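Long-range contact in phosphoglycerate oxidoreductase (Rhizobium etli, PDB 4HY3), which probably reduces hydroxypyruvate or glyoxylate with a nicotinamide cofactor, as a member of the D-isomer specific 2-hydroxyacid dehydrogenase family: residues S177-G183 and S231-V237. Numbering follows the deposited sequence.
Sequences SEIGIVG and SDFIFVV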
ATOM      1  N   SER A 177       4.720  -9.489  14.502  1.00 48.50           N
ATOM      2  CA  SER A 177       5.157  -8.661  15.609  1.00 47.32           C
ATOM      3  C   SER A 177       3.879  -8.059  16.139  1.00 46.24           C
ATOM      4  O   SER A 177       2.978  -7.709  15.359  1.00 45.26           O
ATOM      5  CB  SER A 177       6.025  -7.515  15.145  1.00 51.96           C
ATOM      6  OG  SER A 177       6.543  -6.783  16.248  1.00 58.44           O
ATOM      7  N   GLU A 178       3.788  -7.919  17.453  1.00 43.70           N
ATOM      8  CA  GLU A 178       2.569  -7.397  18.051  1.00 44.73           C
ATOM      9  C   GLU A 178       2.721  -5.945  18.501  1.00 41.98           C
ATOM     10  O   GLU A 178       3.434  -5.662  19.495  1.00 36.63           O
ATOM     11  CB  GLU A 178       2.133  -8.270  19.229  1.00 54.24           C
ATOM     12  CG  GLU A 178       1.883  -9.745  18.899  1.00 59.64           C
ATOM     13  CD  GLU A 178       0.408 -10.067  18.795  1.00 59.83           C
ATOM     14  OE1 GLU A 178      -0.302  -9.319  18.088  1.00 63.18           O
ATOM     15  OE2 GLU A 178      -0.032 -11.061  19.416  1.00 56.20           O
ATOM     16  N   ILE A 179       2.051  -5.031  17.774  1.00 37.61           N
ATOM     17  CA  ILE A 179       2.047  -3.604  18.167  1.00 34.53           C
ATOM     18  C   ILE A 179       0.743  -3.118  18.753  1.00 31.94           C
ATOM     19  O   ILE A 179      -0.322  -3.300  18.159  1.00 31.22           O
ATOM     20  CB  ILE A 179       2.382  -2.644  17.014  1.00 32.72           C
ATOM     21  CG1 ILE A 179       3.776  -2.926  16.471  1.00 32.55           C
ATOM     22  CG2 ILE A 179       2.294  -1.205  17.506  1.00 31.75           C
ATOM     23  CD1 ILE A 179       3.941  -2.569  15.012  1.00 32.69           C
ATOM     24  N   GLY A 180       0.852  -2.460  19.900  1.00 30.79           N
ATOM     25  CA  GLY A 180      -0.292  -1.797  20.505  1.00 32.67           C
ATOM     26  C   GLY A 180      -0.163  -0.301  20.730  1.00 35.37           C
ATOM     27  O   GLY A 180       0.862   0.229  21.212  1.00 35.51           O
ATOM     28  N   ILE A 181      -1.236   0.393  20.397  1.00 36.40           N
ATOM     29  CA  ILE A 181      -1.253   1.835  20.530  1.00 37.17           C
ATOM     30  C   ILE A 181      -2.293   2.293  21.574  1.00 36.91           C
ATOM     31  O   ILE A 181      -3.500   2.022  21.436  1.00 36.31           O
ATOM     32  CB  ILE A 181      -1.479   2.478  19.155  1.00 34.52           C
ATOM     33  CG1 ILE A 181      -0.471   1.901  18.170  1.00 36.57           C
ATOM     34  CG2 ILE A 181      -1.293   3.977  19.239  1.00 33.89           C
ATOM     35  CD1 ILE A 181      -0.704   2.329  16.729  1.00 40.42           C
ATOM     36  N   VAL A 182      -1.809   2.954  22.625  1.00 34.70           N
ATOM     37  CA  VAL A 182      -2.686   3.578  23.634  1.00 36.30           C
ATOM     38  C   VAL A 182      -3.055   5.011  23.207  1.00 36.93           C
ATOM     39  O   VAL A 182      -2.279   5.969  23.377  1.00 37.35           O
ATOM     40  CB  VAL A 182      -2.049   3.577  25.047  1.00 35.05           C
ATOM     41  CG1 VAL A 182      -2.927   4.333  26.035  1.00 35.43           C
ATOM     42  CG2 VAL A 182      -1.809   2.160  25.540  1.00 33.19           C
ATOM     43  N   GLY A 183      -4.253   5.151  22.661  1.00 38.78           N
ATOM     44  CA  GLY A 183      -4.668   6.399  22.030  1.00 35.73           C
ATOM     45  C   GLY A 183      -4.468   6.280  20.539  1.00 33.80           C
ATOM     46  O   GLY A 183      -3.829   5.342  20.068  1.00 31.48           O
ATOM     47  N   SER A 231       1.023  -7.574  23.739  1.00 45.96           N
ATOM     48  CA  SER A 231       1.797  -6.691  22.857  1.00 47.19           C
ATOM     49  C   SER A 231       3.306  -6.630  23.140  1.00 48.51           C
ATOM     50  O   SER A 231       3.741  -6.564  24.298  1.00 49.07           O
ATOM     51  CB  SER A 231       1.182  -5.276  22.810  1.00 44.61           C
ATOM     52  OG  SER A 231       0.145  -5.177  21.851  1.00 37.91           O
ATOM     53  N   ASP A 232       4.092  -6.659  22.063  1.00 46.90           N
ATOM     54  CA  ASP A 232       5.535  -6.549  22.166  1.00 46.46           C
ATOM     55  C   ASP A 232       5.980  -5.102  22.096  1.00 45.97           C
ATOM     56  O   ASP A 232       6.984  -4.728  22.716  1.00 45.71           O
ATOM     57  CB  ASP A 232       6.210  -7.360  21.074  1.00 52.47           C
ATOM     58  CG  ASP A 232       5.920  -8.846  21.191  1.00 56.58           C
ATOM     59  OD1 ASP A 232       6.325  -9.466  22.216  1.00 61.90           O
ATOM     60  OD2 ASP A 232       5.301  -9.388  20.246  1.00 53.67           O
ATOM     61  N   PHE A 233       5.232  -4.287  21.350  1.00 41.59           N
ATOM     62  CA  PHE A 233       5.498  -2.866  21.324  1.00 37.36           C
ATOM     63  C   PHE A 233       4.253  -2.058  21.590  1.00 38.28           C
ATOM     64  O   PHE A 233       3.249  -2.169  20.874  1.00 39.37           O
ATOM     65  CB  PHE A 233       6.092  -2.457  19.993  1.00 39.93           C
ATOM     66  CG  PHE A 233       7.335  -3.215  19.616  1.00 38.19           C
ATOM     67  CD1 PHE A 233       8.568  -2.808  20.072  1.00 35.21           C
ATOM     68  CD2 PHE A 233       7.257  -4.325  18.792  1.00 37.91           C
ATOM     69  CE1 PHE A 233       9.708  -3.496  19.730  1.00 35.13           C
ATOM     70  CE2 PHE A 233       8.397  -5.011  18.436  1.00 38.52           C
ATOM     71  CZ  PHE A 233       9.629  -4.592  18.905  1.00 35.71           C
ATOM     72  N   ILE A 234       4.343  -1.230  22.627  1.00 37.17           N
ATOM     73  CA  ILE A 234       3.239  -0.406  23.093  1.00 35.65           C
ATOM     74  C   ILE A 234       3.682   1.036  23.001  1.00 35.06           C
ATOM     75  O   ILE A 234       4.693   1.407  23.611  1.00 34.61           O
ATOM     76  CB  ILE A 234       2.877  -0.723  24.569  1.00 35.57           C
ATOM     77  CG1 ILE A 234       2.502  -2.199  24.719  1.00 34.56           C
ATOM     78  CG2 ILE A 234       1.776   0.190  25.107  1.00 30.00           C
ATOM     79  CD1 ILE A 234       3.008  -2.763  26.020  1.00 33.22           C
ATOM     80  N   PHE A 235       2.912   1.831  22.249  1.00 32.51           N
ATOM     81  CA  PHE A 235       3.120   3.266  22.115  1.00 31.76           C
ATOM     82  C   PHE A 235       1.992   4.038  22.820  1.00 34.04           C
ATOM     83  O   PHE A 235       0.815   3.814  22.516  1.00 36.46           O
ATOM     84  CB  PHE A 235       3.095   3.663  20.625  1.00 31.30           C
ATOM     85  CG  PHE A 235       4.204   3.067  19.790  1.00 29.81           C
ATOM     86  CD1 PHE A 235       5.403   3.764  19.593  1.00 29.81           C
ATOM     87  CD2 PHE A 235       4.048   1.822  19.179  1.00 29.06           C
ATOM     88  CE1 PHE A 235       6.420   3.226  18.805  1.00 29.82           C
ATOM     89  CE2 PHE A 235       5.062   1.278  18.404  1.00 29.41           C
ATOM     90  CZ  PHE A 235       6.251   1.975  18.213  1.00 29.57           C
ATOM     91  N   VAL A 236       2.342   4.943  23.738  1.00 35.16           N
ATOM     92  CA  VAL A 236       1.396   5.939  24.290  1.00 36.52           C
ATOM     93  C   VAL A 236       1.443   7.271  23.489  1.00 40.08           C
ATOM     94  O   VAL A 236       2.479   7.953  23.405  1.00 38.94           O
ATOM     95  CB  VAL A 236       1.656   6.255  25.776  1.00 36.01           C
ATOM     96  CG1 VAL A 236       0.441   6.963  26.354  1.00 34.58           C
ATOM     97  CG2 VAL A 236       2.002   4.994  26.572  1.00 35.72           C
ATOM     98  N   VAL A 237       0.295   7.669  22.962  1.00 40.41           N
ATOM     99  CA  VAL A 237       0.271   8.527  21.802  1.00 41.66           C
ATOM    100  C   VAL A 237      -0.741   9.689  21.888  1.00 48.38           C
ATOM    101  O   VAL A 237      -0.564  10.736  21.243  1.00 48.47           O
ATOM    102  CB  VAL A 237       0.098   7.616  20.574  1.00 36.28           C
ATOM    103  CG1 VAL A 237      -0.879   8.147  19.560  1.00 36.87           C
ATOM    104  CG2 VAL A 237       1.440   7.365  19.964  1.00 36.97           C
TER
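G180 sits at the middle of this parallel strand pair, where G180 N donates to F233 O (2.6 Å) and G180 O accepts from F235 N (2.8 Å). V182 N to F235 O and V237 N to V182 O carry the ladder onward. S231 OG lies beside G180, 3.4 Å from G180 N at an angle too poor for a hydrogen bond, which is consistent with a residue lacking a side chain. One face is tightly filled: I179 CG2 meets the edge of the F235 ring at CE2 (3.8 Å), and I181 CG2 packs on V237 CB (4.1 Å). The branch of I179 reaches the ring because CG1 stands anti to the carbonyl carbon (chi1 -61°), which puts CG2 anti to the backbone N. Helix 186-195 covers this face through L187, L191 and L195. The two strands are central neighbours in the parallel sheet of a Rossmann-type NAD-binding domain; strand 178-182 runs directly into G183, which opens a probable GxGxxG dinucleotide-binding turn and whose positive phi suits glycine. On the other face V182 CG2 meets I234 CG2 (4.1 Å), beside V236; beta-branched residues fit the extended backbone here. Toward the start of the strands, where E178 and D232 are partly exposed, apolar packing gives way to polar contacts. E178 O accepts from both D232 N and F233 N, the second bond the straighter (164° against 138°), while S177 OG lies in the plane of the buried F233 ring at its edge, 3.4 Å from F233 CE2. The carboxylates of E178 and D232 would probably repel each other, but R257 forms salt bridges with both.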